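Local coordinates for protein alpha-glucosidase (Bacteroides thetaiotaomicron, PDB 5XFM) that hydrolyses glycosidic bonds as a bifunctional beta-L-arabinopyranosidase and alpha-galactosidase of glycoside hydrolase family 97, at residues K386-M389 and K390-Q393; Q159-A162 and M163-W166. The protein carries 1 engineered substitution. One frame throughout, in Å; residues are numbered along the deposited sequence.

Contact 1. Residues K386-M389 and K390-Q393; sequences KREM and KWLQ
E388 stands out from the helix alongside W391, near L392 as well, and its side chain is the one to follow. Chi1 of -168° sets CG opposite the backbone N, and a bend at chi2 (73°) brings the carboxylate end nearer W391 and L392. CG is the first atom to touch, lying 3.7 Å from CD1 of L392, an apolar contact between side chains four residues apart. At the tip, OE2 sits near both residues, 3.8 Å from CE3 of W391 and 3.9 Å from L392 CD1. Glutamate and indole run side by side in the same direction, with carboxylate and ring planes 59° apart. OE2 approaches the ring obliquely, neither over the face nor at the edge. It is hydrogen-bonded to H341, whose own ring meets that of W391, while OE1 forms a salt bridge with R378. With a partner on each oxygen the buried carboxylate is held against rotation, and the arginine would be expected to favour its ionised form.

Underneath runs ordinary alpha-helical bonding. The amides of K390, W391, L392 and Q393 each bond to the carbonyl four residues back; L392 N to E388 O is 2.9 Å. L392 CD1 comes implausibly near that carbonyl oxygen, so its exact placing is doubtful. On the next face round, M389 CG lies 4.4 Å from L392 CD2, a loose apolar approach.

K386, R387, K390 and Q393 make up the exposed side of helix 382-395, which links the parallel strands 357-363 and 399-403 in a beta-alpha-beta unit of the TIM-barrel-type catalytic domain. Inward, W391 and L392 touch Y362 of the first strand, L392 and M389 rest on I400 of the second, and M389 also leans on D422 and A423 of the neighbouring helix 410-425.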
loop_
_atom_site.group_PDB
_atom_site.type_symbol
_atom_site.label_atom_id
_atom_site.label_comp_id
_atom_site.label_asym_id
_atom_site.label_seq_id
_atom_site.Cartn_x
_atom_site.Cartn_y
_atom_site.Cartn_z
ATOM N N LYS A 386 -0.629 9.405 25.435
ATOM C CA LYS A 386 -1.302 10.693 25.434
ATOM C C LYS A 386 -0.448 11.765 26.124
ATOM O O LYS A 386 -0.406 12.909 25.675
ATOM C CB LYS A 386 -2.682 10.574 26.086
ATOM C CG LYS A 386 -3.680 9.831 25.216
ATOM C CD LYS A 386 -5.036 9.671 25.881
ATOM C CE LYS A 386 -4.969 8.755 27.081
ATOM N NZ LYS A 386 -6.259 8.713 27.823
ATOM N N ARG A 387 0.267 11.387 27.180
ATOM C CA ARG A 387 1.230 12.310 27.798
ATOM C C ARG A 387 2.258 12.802 26.760
ATOM O O ARG A 387 2.509 14.016 26.590
ATOM C CB ARG A 387 1.926 11.620 28.971
ATOM C CG ARG A 387 2.965 12.464 29.697
ATOM C CD ARG A 387 3.469 11.733 30.936
ATOM N NE ARG A 387 2.375 11.498 31.874
ATOM C CZ ARG A 387 2.055 10.309 32.376
ATOM N NH1 ARG A 387 2.754 9.236 32.035
ATOM N NH2 ARG A 387 1.029 10.188 33.213
ATOM N N GLU A 388 2.811 11.835 26.037
ATOM C CA GLU A 388 3.783 12.102 24.992
ATOM C C GLU A 388 3.225 13.043 23.944
ATOM O O GLU A 388 3.850 14.048 23.617
ATOM C CB GLU A 388 4.227 10.795 24.339
ATOM C CG GLU A 388 5.435 10.928 23.433
ATOM C CD GLU A 388 6.727 11.135 24.197
ATOM O OE1 GLU A 388 6.773 10.805 25.403
ATOM O OE2 GLU A 388 7.698 11.623 23.586
ATOM N N MET A 389 2.020 12.741 23.467
ATOM C CA MET A 389 1.389 13.479 22.376
ATOM C C MET A 389 0.978 14.894 22.789
ATOM O O MET A 389 0.942 15.810 21.964
ATOM C CB MET A 389 0.178 12.700 21.852
ATOM C CG MET A 389 0.542 11.531 20.936
ATOM S SD MET A 389 -0.867 10.501 20.423
ATOM C CE MET A 389 -0.017 9.244 19.463
ATOM N N LYS A 390 0.641 15.057 24.063
ATOM C CA LYS A 390 0.444 16.380 24.646
ATOM C C LYS A 390 1.734 17.185 24.545
ATOM O O LYS A 390 1.717 18.360 24.148
ATOM C CB LYS A 390 0.001 16.271 26.109
ATOM C CG LYS A 390 -0.277 17.609 26.765
ATOM C CD LYS A 390 -1.741 17.728 27.166
ATOM C CE LYS A 390 -1.966 18.878 28.148
ATOM N NZ LYS A 390 -1.118 18.782 29.370
ATOM N N TRP A 391 2.846 16.560 24.936
ATOM C CA TRP A 391 4.150 17.218 24.782
ATOM C C TRP A 391 4.416 17.594 23.313
ATOM O O TRP A 391 4.770 18.743 23.010
ATOM C CB TRP A 391 5.277 16.330 25.319
ATOM C CG TRP A 391 6.659 16.883 25.103
ATOM C CD1 TRP A 391 7.245 17.913 25.787
ATOM C CD2 TRP A 391 7.638 16.423 24.158
ATOM N NE1 TRP A 391 8.522 18.129 25.316
ATOM C CE2 TRP A 391 8.788 17.226 24.319
ATOM C CE3 TRP A 391 7.655 15.413 23.193
ATOM C CZ2 TRP A 391 9.936 17.051 23.547
ATOM C CZ3 TRP A 391 8.795 15.238 22.422
ATOM C CH2 TRP A 391 9.920 16.053 22.605
ATOM N N LEU A 392 4.226 16.631 22.408
ATOM C CA LEU A 392 4.439 16.858 20.976
ATOM C C LEU A 392 3.648 18.052 20.483
ATOM O O LEU A 392 4.203 18.941 19.832
ATOM C CB LEU A 392 4.048 15.626 20.139
ATOM C CG LEU A 392 4.976 14.416 19.929
ATOM C CD1 LEU A 392 5.584 13.928 21.193
ATOM C CD2 LEU A 392 4.244 13.268 19.276
ATOM N N GLN A 393 2.361 18.080 20.824
ATOM C CA GLN A 393 1.470 19.134 20.371
ATOM C C GLN A 393 1.835 20.488 20.953
ATOM O O GLN A 393 1.791 21.507 20.259
ATOM C CB GLN A 393 0.031 18.801 20.750
ATOM C CG GLN A 393 -0.989 19.736 20.147
ATOM C CD GLN A 393 -2.390 19.389 20.581
ATOM O OE1 GLN A 393 -2.590 18.804 21.645
ATOM N NE2 GLN A 393 -3.368 19.727 19.751
#

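Contact 2. Residues Q159-A162 and M163-W166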
loop_
_atom_site.group_PDB
_atom_site.type_symbol
_atom_site.label_atom_id
_atom_site.label_comp_id
_atom_site.label_asym_id
_atom_site.label_seq_id
_atom_site.Cartn_x
_atom_site.Cartn_y
_atom_site.Cartn_z
ATOM N N GLN A 159 4.778 -14.423 3.125
ATOM C CA GLN A 159 4.753 -14.064 4.532
ATOM C C GLN A 159 5.916 -14.769 5.242
ATOM O O GLN A 159 6.150 -15.956 5.024
ATOM C CB GLN A 159 3.403 -14.437 5.156
ATOM C CG GLN A 159 3.353 -14.315 6.671
ATOM C CD GLN A 159 3.444 -12.882 7.158
ATOM O OE1 GLN A 159 4.432 -12.188 6.909
ATOM N NE2 GLN A 159 2.428 -12.442 7.888
ATOM N N SER A 160 6.649 -14.050 6.087
ATOM C CA SER A 160 7.831 -14.635 6.726
ATOM C C SER A 160 7.472 -15.487 7.941
ATOM O O SER A 160 6.310 -15.560 8.337
ATOM C CB SER A 160 8.827 -13.541 7.141
ATOM O OG SER A 160 8.353 -12.781 8.248
ATOM N N ASP A 161 8.472 -16.150 8.514
ATOM C CA ASP A 161 8.324 -16.742 9.837
ATOM C C ASP A 161 8.066 -15.613 10.822
ATOM O O ASP A 161 8.284 -14.441 10.503
ATOM C CB ASP A 161 9.569 -17.530 10.264
ATOM C CG ASP A 161 9.877 -18.695 9.345
ATOM O OD1 ASP A 161 8.945 -19.460 9.016
ATOM O OD2 ASP A 161 11.059 -18.847 8.960
ATOM N N ALA A 162 7.570 -15.964 12.002
ATOM C CA ALA A 162 7.374 -14.986 13.055
ATOM C C ALA A 162 8.641 -14.873 13.892
ATOM O O ALA A 162 9.329 -15.869 14.107
ATOM C CB ALA A 162 6.181 -15.362 13.927
ATOM N N MET A 163 8.932 -13.658 14.359
ATOM C CA MET A 163 10.024 -13.389 15.309
ATOM C C MET A 163 11.425 -13.653 14.733
ATOM O O MET A 163 12.330 -14.033 15.468
ATOM C CB MET A 163 9.861 -14.217 16.595
ATOM C CG MET A 163 8.438 -14.295 17.151
ATOM S SD MET A 163 7.587 -12.718 17.199
ATOM C CE MET A 163 8.649 -11.739 18.261
ATOM N N ILE A 164 11.602 -13.476 13.428
ATOM C CA ILE A 164 12.939 -13.493 12.845
ATOM C C ILE A 164 13.297 -12.076 12.406
ATOM O O ILE A 164 12.576 -11.127 12.717
ATOM C CB ILE A 164 13.055 -14.459 11.647
ATOM C CG1 ILE A 164 12.116 -14.027 10.520
ATOM C CG2 ILE A 164 12.772 -15.897 12.079
ATOM C CD1 ILE A 164 12.368 -14.734 9.205
ATOM N N GLY A 165 14.422 -11.929 11.714
ATOM C CA GLY A 165 14.853 -10.621 11.250
ATOM C C GLY A 165 15.389 -9.749 12.376
ATOM O O GLY A 165 15.630 -10.224 13.487
ATOM N N TRP A 166 15.556 -8.462 12.088
ATOM C CA TRP A 166 16.159 -7.517 13.020
ATOM C C TRP A 166 15.395 -7.422 14.343
ATOM O O TRP A 166 14.224 -7.041 14.374
ATOM C CB TRP A 166 16.259 -6.131 12.373
ATOM C CG TRP A 166 16.807 -5.070 13.277
ATOM C CD1 TRP A 166 16.131 -4.005 13.804
ATOM C CD2 TRP A 166 18.159 -4.963 13.752
ATOM N NE1 TRP A 166 16.980 -3.245 14.581
ATOM C CE2 TRP A 166 18.227 -3.813 14.567
ATOM C CE3 TRP A 166 19.315 -5.732 13.571
ATOM C CZ2 TRP A 166 19.410 -3.411 15.198
ATOM C CZ3 TRP A 166 20.490 -5.330 14.201
ATOM C CH2 TRP A 166 20.524 -4.181 15.002
#
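D161 and I164 meet across a bend of the chain, their aliphatic parts against each other: CB of D161 is 4.0 Å from CG2 of I164 and 4.1 Å from its CD1. From the same isoleucine, CG1 approaches D161 O at 3.9 Å, and CD1 reaches back to S160, 4.3 Å from its CB. Chi1 of 62° places I164 CG1 between backbone N and carbonyl carbon, and the extended chi2 carries CD1 back over the earlier residues. Next to this, A162 CB and M163 CG form a further apolar pair at 4.1 Å, between neighbours in sequence.

A162 and M163 form an open turn close to type II, M163 in the left-handed region with a phi of 66°, which swings the chain through about a right angle. No hydrogen bond closes it between 159-162 and 163-166. Polar bonds instead brace the incoming limb: the S160 hydroxyl donates to D161 O over 2.8 Å, while Q159 OE1 accepts a weak bond from the amide of S160.

Further out, M163 and I164 share backbone hydrogen bonds with K170 of the same loop. Q159 pairs likewise with G192, and D161 OD1 takes a weak hydrogen bond from H191, both in the loop following strand 178-182. S160 also touches E175, and its side chain lies about 12 Å from the bound calcium ion.

Across the bend, then, the contact has no polar bonds: aliphatic groups meet each other and one backbone carbonyl. This suggests that the loop's shape probably depends on the internal S160-D161 bond and on the outer ones to K170, G192 and H191.

How the contacts relate
Contact 1 and contact 2 are both local, yet they belong to different domains: 386-393 to the barrel-type catalytic domain, 159-166 to the N-terminal domain of antiparallel sheets. Their centres are 32 Å apart, their nearest atoms about 20 Å, and they share no helix or strand, though W166 of contact 2 touches Q373 of the catalytic domain. Contact 1 is partly buried, one helix side packed inward against barrel strands and the other exposed; contact 2 is a surface loop. The chemistry follows: repeating backbone bonds and a charge anchored by a salt bridge in the helix, against loose apolar touches in a bend without its own hydrogen bond. Contact 2, though less buried, lies closer to the chain's centre.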